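Local coordinates for acyl-coenzyme A oxidase 1 (Yarrowia lipolytica, PDB 5Y9D), which oxidises 2,3-saturated acyl-CoAs to (2E)-enoyl-CoAs with FAD and molecular oxygen, releasing hydrogen peroxide, in the peroxisomal beta-oxidation of fatty acids, at residues 477-482 with 536-541; 525-530 with 569-574; 504-509 with 616-621; 314-319 with 373-378. One frame throughout, in Å; residues are numbered along the deposited sequence.

Contact 1: 477-482 with 536-541; sequences GLVQSA and RTTDKY
V479 and A482, on one side of helix 467-486, meet T537, T538 and Y541 where helix 519-544 crosses helix 467-486 almost at a right angle, a steep helix-helix crossing in the all-helical part of the acyl-CoA oxidase fold. The short axes come within 9.3 Å of each other at 84°, a steep crossing that leaves few residues in touch, and no hydrogen bond bridges it. V479 points toward the other helix and its two methyls part to serve different neighbours. With CG1 anti to the backbone N (chi1 172°), that methyl leans over one face of the Y541 ring, and its distance to Y541 CD2 is 4.1 Å. The other methyl goes to T537: V479 CG2 and T537 CG2 are 3.8 Å apart, the two side chains crossing at about a right angle. T538 lies between V479 and A482, sliding past V479 in the opposite direction. Its OG1 is hydrogen-bonded to the carbonyl of I534 one turn earlier, just as T537 OG1 is bonded to that of N533. T537 offers its methyl to V479, whereas T538 presents the hydroxyl oxygen itself, already bonded to its own helix, to the methyls of V479 and A482. F554 stacks with the Y541 ring and also touches V479, while L483 lies against both T538 and Y541. The tightest approach is made by a methyl to an oxygen: A482 CB stands 3.3 Å from T538 OG1, nearer than to T538 CG2 at 4.2 Å.

Contact 2: 525-530 with 569-574; sequences AFRTAS and TRQHLI
F526 and I574 make the apolar part of this contact, and Q571 lies against both F526 and R527. The tip of I574, CD1, sits over one face of the F526 ring in a CH-pi interaction, 3.8 Å from the ring centroid and 13° off the ring normal; the two side chains cross at about a right angle. R570 comes alongside the same ring, pointing the same way, and its CG lies obliquely to it at 4.0 Å from F526 CE2. Nearer the backbones, F526 CB rests against Q571 CG at 3.9 Å. The F526 ring is further met edge-to-face by F611, and I604 of helix 589-606 touches the F526 side chain.

These contacts join helices 519-544 and 558-581, packed antiparallel (160° between the short axes, 9.2 Å apart) within the C-terminal helical domain of the acyl-CoA oxidases.

Among the polar side chains, R527 and Q571 meet first through their aliphatic parts, R527 CG lying 3.6 Å from Q571 CG. Beyond this the chain of R527, extended from CG to NE, brings the edge of its guanidinium to the Q571 amide, with the two planes inclined at 44°. R570 bends instead at chi2 and chi3, and its guanidinium leaves the F526 ring for the neighbouring helix 589-606, where NE is hydrogen-bonded to S603 OG and NH2 forms a salt bridge with E606; Y367 adds a cation-pi contact.

Contact 3: 504-509 with 616-621; sequences ISQNGQ and ILTPGD
The Q506 amide and the D621 carboxylate are the flat groups here, and both converge on T618. The methyl of T618 stands to one side of the amide plane, beyond the end of the group, with CG2 3.9 Å from Q506 CD; the two side chains cross at about a right angle. The carboxylate of D621 is approached from above its plane by the backbone N-H of T618: T618 N to OD2 is 2.7 Å and the bond is nearly straight at 174°. In return D621 N reaches T618 OG1 in a weak bond of 3.3 Å. Together these make a capping box at the start of helix 619-637, with T618 as N-cap. A chi1 of 73° tucks the hydroxyl of T618 between its own N and carbonyl carbon, which leaves the methyl facing the other segment, where T618 CG2 lies 3.8 Å from G508 C. D621 OD1 accepts from T511 N, so the cap is also tied to the chain just beyond residues 504-509.

Further back, the carbonyl oxygen of I616 receives two aliphatic groups, Q506 CG at 3.3 Å and I504 CD1 at 3.6 Å. The loop before helix 513-516 is thus laid across the turn between helices 608-613 and 619-637. I504 touches F521 and E524 of helix 519-544, and I616 packs on T528 and A529 of that helix and on F611.

Contact 4: 314-319 with 373-378; sequences SMIADS and MGADEA
The antiparallel pairing of helices 306-334 and 355-391, part of the helical bundle of the C-alpha1 domain, is made here by I316 and A317 against G374, A375 and A378. The short axes lie 8.2 Å apart with 159° between their directions, a close approach that suits the small residues at the interface. A375 is set against the backbone of the other helix: its CB lies 3.7 Å from A317 CA and 4.0 Å from A317 CB. I316 brings the bulk, and its two branches reach different turns of helix 355-391. With CG1 anti to the carbonyl carbon and CG2 anti to the backbone N (chi1 -58°), CG2 drops onto the G374-A375 peptide, 3.4 Å from A375 N, while the longer branch runs on to put CD1 3.6 Å from A378 CB. I316 CG2 also lies 4.0 Å from G374 C, the carbonyl carbon of that peptide.

The I316 side chain is about 10 Å from that of E464, the probable proton acceptor, and M420 of helix 400-437 also packs on it. On its flanks the pair is tied to other helices by D318 with R125 and by D376 with R580, both salt bridges. Within helix 306-334, M315 O accepts twice from S319, from its backbone N and from OG at 3.0 Å, the hydroxyl oxygen lying almost in line with the C=O bond.

In the fold
Contacts 4, 2 and 3 form a touching series from near the middle of the chain outwards, their centres 8, 21 and 37 Å from its centre. Contact 4 meets contact 2 where L573 CD2 lies 3.6 Å from G374 CA, so that helix 558-581 backs onto the C-alpha1 bundle. Contact 2 meets contact 3 where A525 CB lies 4.2 Å from I616 CG2. Contact 1 uses helix 519-544 as contact 2 does, further along, with about 16 Å between centres. Contact 4 is the one close to the probable proton acceptor E464; separately, its helix 355-391 carries H357 and R360, which line an FAD pocket. Contacts 1, 2 and 3 are structural packing away from the known sites.

Contact 1: 477-482 with 536-541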
loop_
_atom_site.group_PDB
_atom_site.type_symbol
_atom_site.label_atom_id
_atom_site.label_comp_id
_atom_site.label_asym_id
_atom_site.label_seq_id
_atom_site.Cartn_x
_atom_site.Cartn_y
_atom_site.Cartn_z
ATOM N N GLY A 477 12.063 -9.198 -24.057
ATOM C CA GLY A 477 13.150 -10.177 -24.028
ATOM C C GLY A 477 12.672 -11.621 -24.194
ATOM O O GLY A 477 13.418 -12.490 -24.643
ATOM N N LEU A 478 11.435 -11.877 -23.802
ATOM C CA LEU A 478 10.906 -13.207 -23.801
ATOM C C LEU A 478 10.405 -13.524 -25.186
ATOM O O LEU A 478 10.516 -14.664 -25.637
ATOM C CB LEU A 478 9.744 -13.328 -22.807
ATOM C CG LEU A 478 10.034 -13.325 -21.319
ATOM C CD1 LEU A 478 8.740 -13.197 -20.544
ATOM C CD2 LEU A 478 10.736 -14.594 -20.928
ATOM N N VAL A 479 9.830 -12.525 -25.854
ATOM C CA VAL A 479 9.483 -12.679 -27.238
ATOM C C VAL A 479 10.755 -12.922 -28.055
ATOM O O VAL A 479 10.811 -13.865 -28.830
ATOM C CB VAL A 479 8.703 -11.485 -27.750
ATOM C CG1 VAL A 479 8.513 -11.575 -29.246
ATOM C CG2 VAL A 479 7.342 -11.414 -27.072
ATOM N N GLN A 480 11.794 -12.120 -27.841
ATOM C CA GLN A 480 13.055 -12.288 -28.578
ATOM C C GLN A 480 13.748 -13.610 -28.311
ATOM O O GLN A 480 14.485 -14.113 -29.152
ATOM C CB GLN A 480 14.012 -11.121 -28.278
ATOM C CG GLN A 480 13.531 -9.825 -28.921
ATOM C CD GLN A 480 14.124 -8.589 -28.308
ATOM O OE1 GLN A 480 14.489 -8.555 -27.125
ATOM N NE2 GLN A 480 14.197 -7.543 -29.104
ATOM N N SER A 481 13.523 -14.173 -27.134
ATOM C CA SER A 481 14.076 -15.475 -26.825
ATOM C C SER A 481 13.346 -16.584 -27.574
ATOM O O SER A 481 13.969 -17.510 -28.044
ATOM C CB SER A 481 14.013 -15.705 -25.337
ATOM O OG SER A 481 14.940 -14.846 -24.741
ATOM N N ALA A 482 12.028 -16.450 -27.668
ATOM C CA ALA A 482 11.173 -17.323 -28.456
ATOM C C ALA A 482 11.560 -17.362 -29.935
ATOM O O ALA A 482 11.579 -18.433 -30.530
ATOM C CB ALA A 482 9.703 -16.894 -28.311
ATOM N N ARG A 536 2.013 -17.349 -28.120
ATOM C CA ARG A 536 0.933 -16.559 -28.714
ATOM C C ARG A 536 1.392 -15.110 -28.971
ATOM O O ARG A 536 1.163 -14.549 -30.059
ATOM C CB ARG A 536 -0.318 -16.562 -27.818
ATOM C CG ARG A 536 -1.567 -16.040 -28.514
ATOM C CD ARG A 536 -2.658 -15.568 -27.555
ATOM N NE ARG A 536 -2.360 -14.268 -26.934
ATOM C CZ ARG A 536 -3.255 -13.488 -26.323
ATOM N NH1 ARG A 536 -4.540 -13.840 -26.249
ATOM N NH2 ARG A 536 -2.863 -12.340 -25.782
ATOM N N THR A 537 2.028 -14.511 -27.961
ATOM C CA THR A 537 2.478 -13.139 -28.046
ATOM C C THR A 537 3.509 -13.054 -29.137
ATOM O O THR A 537 3.464 -12.141 -29.944
ATOM C CB THR A 537 3.076 -12.626 -26.716
ATOM O OG1 THR A 537 2.072 -12.662 -25.690
ATOM C CG2 THR A 537 3.575 -11.186 -26.874
ATOM N N THR A 538 4.412 -14.019 -29.208
ATOM C CA THR A 538 5.361 -14.043 -30.326
ATOM C C THR A 538 4.679 -14.170 -31.701
ATOM O O THR A 538 5.158 -13.619 -32.709
ATOM C CB THR A 538 6.369 -15.165 -30.167
ATOM O OG1 THR A 538 7.020 -15.022 -28.891
ATOM C CG2 THR A 538 7.384 -15.100 -31.276
ATOM N N ASP A 539 3.556 -14.878 -31.726
ATOM C CA ASP A 539 2.730 -14.947 -32.922
ATOM C C ASP A 539 2.192 -13.582 -33.355
ATOM O O ASP A 539 2.374 -13.206 -34.506
ATOM C CB ASP A 539 1.566 -15.934 -32.735
ATOM C CG ASP A 539 1.121 -16.555 -34.038
ATOM O OD1 ASP A 539 1.930 -17.299 -34.640
ATOM O OD2 ASP A 539 -0.030 -16.299 -34.452
ATOM N N LYS A 540 1.525 -12.855 -32.453
ATOM C CA LYS A 540 0.988 -11.539 -32.798
ATOM C C LYS A 540 2.100 -10.614 -33.273
ATOM O O LYS A 540 1.897 -9.804 -34.175
ATOM C CB LYS A 540 0.257 -10.894 -31.624
ATOM C CG LYS A 540 -1.040 -11.577 -31.200
ATOM C CD LYS A 540 -2.214 -11.249 -32.121
ATOM C CE LYS A 540 -3.538 -11.217 -31.357
ATOM N NZ LYS A 540 -4.657 -10.720 -32.211
ATOM N N TYR A 541 3.275 -10.736 -32.679
ATOM C CA TYR A 541 4.393 -9.842 -32.994
ATOM C C TYR A 541 4.817 -10.030 -34.421
ATOM O O TYR A 541 4.952 -9.067 -35.146
ATOM C CB TYR A 541 5.570 -10.065 -32.029
ATOM C CG TYR A 541 6.876 -9.381 -32.390
ATOM C CD1 TYR A 541 7.143 -8.057 -32.020
ATOM C CD2 TYR A 541 7.869 -10.075 -33.057
ATOM C CE1 TYR A 541 8.361 -7.448 -32.336
ATOM C CE2 TYR A 541 9.081 -9.478 -33.363
ATOM C CZ TYR A 541 9.314 -8.176 -33.013
ATOM O OH TYR A 541 10.526 -7.654 -33.355
#

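Contact 2: 525-530 with 569-574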
loop_
_atom_site.group_PDB
_atom_site.type_symbol
_atom_site.label_atom_id
_atom_site.label_comp_id
_atom_site.label_asym_id
_atom_site.label_seq_id
_atom_site.Cartn_x
_atom_site.Cartn_y
_atom_site.Cartn_z
ATOM N N ALA A 525 2.546 -27.521 -15.357
ATOM C CA ALA A 525 1.330 -26.742 -15.569
ATOM C C ALA A 525 1.690 -25.291 -15.750
ATOM O O ALA A 525 1.121 -24.585 -16.609
ATOM C CB ALA A 525 0.364 -26.901 -14.421
ATOM N N PHE A 526 2.657 -24.849 -14.954
ATOM C CA PHE A 526 3.031 -23.444 -14.995
ATOM C C PHE A 526 3.798 -23.123 -16.239
ATOM O O PHE A 526 3.488 -22.128 -16.890
ATOM C CB PHE A 526 3.770 -22.994 -13.726
ATOM C CG PHE A 526 2.877 -22.278 -12.788
ATOM C CD1 PHE A 526 2.179 -22.966 -11.825
ATOM C CD2 PHE A 526 2.645 -20.934 -12.945
ATOM C CE1 PHE A 526 1.303 -22.317 -10.993
ATOM C CE2 PHE A 526 1.770 -20.277 -12.122
ATOM C CZ PHE A 526 1.096 -20.973 -11.143
ATOM N N ARG A 527 4.773 -23.965 -16.576
ATOM C CA ARG A 527 5.519 -23.840 -17.832
ATOM C C ARG A 527 4.627 -23.814 -19.086
ATOM O O ARG A 527 4.820 -22.999 -19.993
ATOM C CB ARG A 527 6.524 -24.965 -17.936
ATOM C CG ARG A 527 7.659 -24.799 -16.956
ATOM C CD ARG A 527 8.604 -25.966 -16.955
ATOM N NE ARG A 527 9.824 -25.572 -16.265
ATOM C CZ ARG A 527 10.815 -26.387 -15.931
ATOM N NH1 ARG A 527 10.798 -27.689 -16.214
ATOM N NH2 ARG A 527 11.851 -25.870 -15.315
ATOM N N THR A 528 3.635 -24.692 -19.106
ATOM C CA THR A 528 2.603 -24.703 -20.135
ATOM C C THR A 528 1.819 -23.403 -20.229
ATOM O O THR A 528 1.557 -22.920 -21.329
ATOM C CB THR A 528 1.616 -25.859 -19.862
ATOM O OG1 THR A 528 2.347 -27.085 -19.887
ATOM C CG2 THR A 528 0.530 -25.904 -20.885
ATOM N N ALA A 529 1.399 -22.857 -19.091
ATOM C CA ALA A 529 0.680 -21.574 -19.111
ATOM C C ALA A 529 1.605 -20.474 -19.610
ATOM O O ALA A 529 1.227 -19.668 -20.437
ATOM C CB ALA A 529 0.109 -21.217 -17.738
ATOM N N SER A 530 2.830 -20.450 -19.122
ATOM C CA SER A 530 3.786 -19.436 -19.582
ATOM C C SER A 530 4.114 -19.598 -21.073
ATOM O O SER A 530 3.997 -18.644 -21.840
ATOM C CB SER A 530 5.069 -19.456 -18.755
ATOM O OG SER A 530 5.975 -18.451 -19.202
ATOM N N THR A 569 7.924 -15.345 -14.686
ATOM C CA THR A 569 8.500 -15.054 -13.396
ATOM C C THR A 569 7.907 -15.959 -12.335
ATOM O O THR A 569 8.673 -16.595 -11.577
ATOM C CB THR A 569 8.294 -13.587 -12.961
ATOM O OG1 THR A 569 8.927 -12.707 -13.897
ATOM C CG2 THR A 569 8.929 -13.361 -11.622
ATOM N N ARG A 570 6.568 -16.043 -12.265
ATOM C CA ARG A 570 5.989 -16.879 -11.219
ATOM C C ARG A 570 6.398 -18.345 -11.383
ATOM O O ARG A 570 6.693 -19.015 -10.385
ATOM C CB ARG A 570 4.480 -16.750 -11.112
ATOM C CG ARG A 570 3.897 -17.603 -9.984
ATOM C CD ARG A 570 4.437 -17.172 -8.600
ATOM N NE ARG A 570 3.297 -16.795 -7.761
ATOM C CZ ARG A 570 2.935 -15.558 -7.451
ATOM N NH1 ARG A 570 3.651 -14.509 -7.810
ATOM N NH2 ARG A 570 1.841 -15.380 -6.733
ATOM N N GLN A 571 6.446 -18.809 -12.640
ATOM C CA GLN A 571 6.927 -20.156 -12.996
ATOM C C GLN A 571 8.410 -20.347 -12.634
ATOM O O GLN A 571 8.825 -21.410 -12.187
ATOM C CB GLN A 571 6.657 -20.429 -14.501
ATOM C CG GLN A 571 7.227 -21.723 -15.072
ATOM C CD GLN A 571 8.710 -21.627 -15.380
ATOM O OE1 GLN A 571 9.226 -20.557 -15.736
ATOM N NE2 GLN A 571 9.415 -22.717 -15.188
ATOM N N HIS A 572 9.214 -19.322 -12.827
ATOM C CA HIS A 572 10.605 -19.399 -12.437
ATOM C C HIS A 572 10.802 -19.607 -10.931
ATOM O O HIS A 572 11.690 -20.378 -10.494
ATOM C CB HIS A 572 11.324 -18.133 -12.850
ATOM C CG HIS A 572 12.811 -18.261 -12.847
ATOM N ND1 HIS A 572 13.476 -19.169 -13.637
ATOM C CD2 HIS A 572 13.764 -17.571 -12.184
ATOM C CE1 HIS A 572 14.776 -19.049 -13.447
ATOM N NE2 HIS A 572 14.978 -18.080 -12.576
ATOM N N LEU A 573 9.992 -18.926 -10.129
ATOM C CA LEU A 573 10.201 -18.969 -8.682
ATOM C C LEU A 573 9.749 -20.288 -8.134
ATOM O O LEU A 573 10.464 -20.916 -7.337
ATOM C CB LEU A 573 9.482 -17.846 -7.966
ATOM C CG LEU A 573 10.202 -16.509 -7.931
ATOM C CD1 LEU A 573 9.284 -15.510 -7.219
ATOM C CD2 LEU A 573 11.556 -16.581 -7.220
ATOM N N ILE A 574 8.559 -20.702 -8.560
ATOM C CA ILE A 574 8.017 -22.010 -8.190
ATOM C C ILE A 574 9.050 -23.078 -8.552
ATOM O O ILE A 574 9.427 -23.888 -7.714
ATOM C CB ILE A 574 6.640 -22.267 -8.874
ATOM C CG1 ILE A 574 5.568 -21.392 -8.214
ATOM C CG2 ILE A 574 6.275 -23.764 -8.874
ATOM C CD1 ILE A 574 4.266 -21.353 -8.985
#

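Contact 3: 504-509 with 616-621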
loop_
_atom_site.group_PDB
_atom_site.type_symbol
_atom_site.label_atom_id
_atom_site.label_comp_id
_atom_site.label_asym_id
_atom_site.label_seq_id
_atom_site.Cartn_x
_atom_site.Cartn_y
_atom_site.Cartn_z
ATOM N N ILE A 504 1.119 -32.234 -20.640
ATOM C CA ILE A 504 -0.251 -32.430 -20.148
ATOM C C ILE A 504 -1.324 -32.147 -21.210
ATOM O O ILE A 504 -1.198 -31.225 -21.996
ATOM C CB ILE A 504 -0.532 -31.650 -18.816
ATOM C CG1 ILE A 504 -1.247 -30.307 -19.029
ATOM C CG2 ILE A 504 0.741 -31.459 -17.992
ATOM C CD1 ILE A 504 -2.744 -30.343 -18.762
ATOM N N SER A 505 -2.365 -32.981 -21.243
ATOM C CA SER A 505 -3.575 -32.704 -22.038
ATOM C C SER A 505 -4.796 -33.165 -21.259
ATOM O O SER A 505 -4.808 -34.270 -20.714
ATOM C CB SER A 505 -3.533 -33.388 -23.416
ATOM O OG SER A 505 -3.334 -34.786 -23.306
ATOM N N GLN A 506 -5.807 -32.303 -21.217
ATOM C CA GLN A 506 -7.049 -32.523 -20.462
ATOM C C GLN A 506 -8.237 -32.695 -21.420
ATOM O O GLN A 506 -8.586 -31.763 -22.153
ATOM C CB GLN A 506 -7.315 -31.304 -19.558
ATOM C CG GLN A 506 -7.002 -31.498 -18.077
ATOM C CD GLN A 506 -7.998 -32.397 -17.379
ATOM O OE1 GLN A 506 -7.639 -33.143 -16.476
ATOM N NE2 GLN A 506 -9.250 -32.350 -17.811
ATOM N N ASN A 507 -8.885 -33.854 -21.405
ATOM C CA ASN A 507 -10.100 -34.021 -22.207
ATOM C C ASN A 507 -11.379 -33.568 -21.474
ATOM O O ASN A 507 -12.492 -33.906 -21.874
ATOM C CB ASN A 507 -10.236 -35.470 -22.699
ATOM C CG ASN A 507 -10.889 -35.563 -24.084
ATOM O OD1 ASN A 507 -11.819 -34.809 -24.413
ATOM N ND2 ASN A 507 -10.396 -36.493 -24.908
ATOM N N GLY A 508 -11.214 -32.793 -20.405
ATOM C CA GLY A 508 -12.340 -32.240 -19.657
ATOM C C GLY A 508 -12.905 -33.125 -18.552
ATOM O O GLY A 508 -13.948 -32.801 -17.988
ATOM N N GLN A 509 -12.222 -34.228 -18.239
ATOM C CA GLN A 509 -12.683 -35.172 -17.217
ATOM C C GLN A 509 -12.095 -34.906 -15.819
ATOM O O GLN A 509 -12.301 -35.709 -14.902
ATOM C CB GLN A 509 -12.373 -36.612 -17.648
ATOM C CG GLN A 509 -12.859 -36.982 -19.057
ATOM C CD GLN A 509 -14.338 -36.670 -19.325
ATOM O OE1 GLN A 509 -15.190 -36.757 -18.433
ATOM N NE2 GLN A 509 -14.644 -36.317 -20.569
ATOM N N ILE A 616 -6.006 -26.266 -19.172
ATOM C CA ILE A 616 -5.014 -26.979 -18.352
ATOM C C ILE A 616 -5.728 -27.690 -17.196
ATOM O O ILE A 616 -5.406 -28.829 -16.845
ATOM C CB ILE A 616 -3.952 -25.993 -17.807
ATOM C CG1 ILE A 616 -3.030 -25.517 -18.955
ATOM C CG2 ILE A 616 -3.143 -26.614 -16.668
ATOM C CD1 ILE A 616 -2.480 -24.110 -18.795
ATOM N N LEU A 617 -6.684 -26.976 -16.613
ATOM C CA LEU A 617 -7.538 -27.467 -15.554
ATOM C C LEU A 617 -8.974 -27.390 -16.036
ATOM O O LEU A 617 -9.288 -26.617 -16.928
ATOM C CB LEU A 617 -7.409 -26.560 -14.339
ATOM C CG LEU A 617 -6.009 -26.452 -13.734
ATOM C CD1 LEU A 617 -6.007 -25.385 -12.646
ATOM C CD2 LEU A 617 -5.534 -27.803 -13.202
ATOM N N THR A 618 -9.846 -28.173 -15.421
ATOM C CA THR A 618 -11.285 -28.043 -15.644
ATOM C C THR A 618 -11.889 -27.236 -14.508
ATOM O O THR A 618 -11.299 -27.154 -13.436
ATOM C CB THR A 618 -11.973 -29.421 -15.664
ATOM O OG1 THR A 618 -12.024 -29.957 -14.338
ATOM C CG2 THR A 618 -11.210 -30.375 -16.530
ATOM N N PRO A 619 -13.078 -26.644 -14.730
ATOM C CA PRO A 619 -13.852 -26.060 -13.624
ATOM C C PRO A 619 -13.898 -26.920 -12.358
ATOM O O PRO A 619 -13.602 -26.426 -11.277
ATOM C CB PRO A 619 -15.239 -25.905 -14.238
ATOM C CG PRO A 619 -14.948 -25.572 -15.672
ATOM C CD PRO A 619 -13.683 -26.323 -16.039
ATOM N N GLY A 620 -14.223 -28.199 -12.495
ATOM C CA GLY A 620 -14.231 -29.127 -11.354
ATOM C C GLY A 620 -12.902 -29.356 -10.631
ATOM O O GLY A 620 -12.864 -29.972 -9.562
ATOM N N ASP A 621 -11.806 -28.886 -11.217
ATOM C CA ASP A 621 -10.511 -28.890 -10.543
ATOM C C ASP A 621 -10.352 -27.711 -9.593
ATOM O O ASP A 621 -9.583 -27.798 -8.670
ATOM C CB ASP A 621 -9.378 -28.854 -11.558
ATOM C CG ASP A 621 -9.387 -30.046 -12.478
ATOM O OD1 ASP A 621 -9.894 -31.110 -12.062
ATOM O OD2 ASP A 621 -8.880 -29.917 -13.618
#

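Contact 4: 314-319 with 373-378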
loop_
_atom_site.group_PDB
_atom_site.type_symbol
_atom_site.label_atom_id
_atom_site.label_comp_id
_atom_site.label_asym_id
_atom_site.label_seq_id
_atom_site.Cartn_x
_atom_site.Cartn_y
_atom_site.Cartn_z
ATOM N N SER A 314 20.105 -6.978 -6.100
ATOM C CA SER A 314 20.051 -6.766 -4.655
ATOM C C SER A 314 18.612 -6.531 -4.175
ATOM O O SER A 314 18.287 -6.877 -3.058
ATOM C CB SER A 314 20.966 -5.621 -4.234
ATOM O OG SER A 314 21.393 -5.826 -2.900
ATOM N N MET A 315 17.746 -5.983 -5.026
ATOM C CA MET A 315 16.311 -5.828 -4.673
ATOM C C MET A 315 15.460 -7.111 -4.588
ATOM O O MET A 315 14.377 -7.097 -3.976
ATOM C CB MET A 315 15.642 -4.834 -5.600
ATOM C CG MET A 315 15.982 -3.415 -5.214
ATOM S SD MET A 315 15.470 -2.237 -6.461
ATOM C CE MET A 315 16.820 -1.081 -6.367
ATOM N N ILE A 316 15.926 -8.204 -5.187
ATOM C CA ILE A 316 15.206 -9.440 -5.072
ATOM C C ILE A 316 15.393 -9.927 -3.622
ATOM O O ILE A 316 14.461 -10.407 -2.998
ATOM C CB ILE A 316 15.645 -10.478 -6.111
ATOM C CG1 ILE A 316 15.479 -9.944 -7.535
ATOM C CG2 ILE A 316 14.787 -11.725 -6.037
ATOM C CD1 ILE A 316 16.458 -10.567 -8.512
ATOM N N ALA A 317 16.576 -9.742 -3.076
ATOM C CA ALA A 317 16.872 -10.151 -1.708
ATOM C C ALA A 317 16.166 -9.265 -0.704
ATOM O O ALA A 317 15.600 -9.771 0.257
ATOM C CB ALA A 317 18.378 -10.133 -1.465
ATOM N N ASP A 318 16.196 -7.946 -0.906
ATOM C CA ASP A 318 15.464 -7.069 -0.005
ATOM C C ASP A 318 14.054 -7.570 0.112
ATOM O O ASP A 318 13.558 -7.709 1.207
ATOM C CB ASP A 318 15.409 -5.610 -0.461
ATOM C CG ASP A 318 16.763 -5.004 -0.702
ATOM O OD1 ASP A 318 17.745 -5.443 -0.061
ATOM O OD2 ASP A 318 16.828 -4.084 -1.554
ATOM N N SER A 319 13.412 -7.868 -1.008
ATOM C CA SER A 319 12.057 -8.357 -0.988
ATOM C C SER A 319 11.910 -9.562 -0.058
ATOM O O SER A 319 10.980 -9.616 0.732
ATOM C CB SER A 319 11.579 -8.717 -2.400
ATOM O OG SER A 319 11.531 -7.587 -3.244
ATOM N N MET A 373 14.999 -18.233 -2.898
ATOM C CA MET A 373 15.454 -19.061 -4.029
ATOM C C MET A 373 15.771 -18.168 -5.265
ATOM O O MET A 373 16.882 -18.215 -5.811
ATOM C CB MET A 373 14.420 -20.141 -4.388
ATOM C CG MET A 373 13.753 -20.834 -3.187
ATOM S SD MET A 373 14.946 -21.594 -2.070
ATOM C CE MET A 373 14.328 -21.026 -0.495
ATOM N N GLY A 374 14.836 -17.323 -5.663
ATOM C CA GLY A 374 15.086 -16.300 -6.678
ATOM C C GLY A 374 16.289 -15.404 -6.404
ATOM O O GLY A 374 17.235 -15.337 -7.201
ATOM N N ALA A 375 16.273 -14.698 -5.282
ATOM C CA ALA A 375 17.408 -13.844 -4.897
ATOM C C ALA A 375 18.778 -14.543 -5.050
ATOM O O ALA A 375 19.708 -13.967 -5.589
ATOM C CB ALA A 375 17.215 -13.356 -3.472
ATOM N N ASP A 376 18.902 -15.795 -4.617
ATOM C CA ASP A 376 20.195 -16.500 -4.718
ATOM C C ASP A 376 20.637 -16.801 -6.148
ATOM O O ASP A 376 21.777 -16.552 -6.474
ATOM C CB ASP A 376 20.203 -17.796 -3.884
ATOM C CG ASP A 376 20.092 -17.529 -2.381
ATOM O OD1 ASP A 376 20.526 -16.446 -1.937
ATOM O OD2 ASP A 376 19.565 -18.397 -1.650
ATOM N N GLU A 377 19.759 -17.316 -7.006
ATOM C CA GLU A 377 20.144 -17.542 -8.399
ATOM C C GLU A 377 20.697 -16.252 -8.992
ATOM O O GLU A 377 21.837 -16.182 -9.434
ATOM C CB GLU A 377 18.959 -17.992 -9.243
ATOM C CG GLU A 377 18.433 -19.370 -8.890
ATOM C CD GLU A 377 17.209 -19.757 -9.706
ATOM O OE1 GLU A 377 16.281 -18.908 -9.841
ATOM O OE2 GLU A 377 17.171 -20.914 -10.190
ATOM N N ALA A 378 19.873 -15.220 -8.948
ATOM C CA ALA A 378 20.204 -13.956 -9.533
ATOM C C ALA A 378 21.560 -13.490 -9.012
ATOM O O ALA A 378 22.402 -13.101 -9.802
ATOM C CB ALA A 378 19.096 -12.942 -9.235
#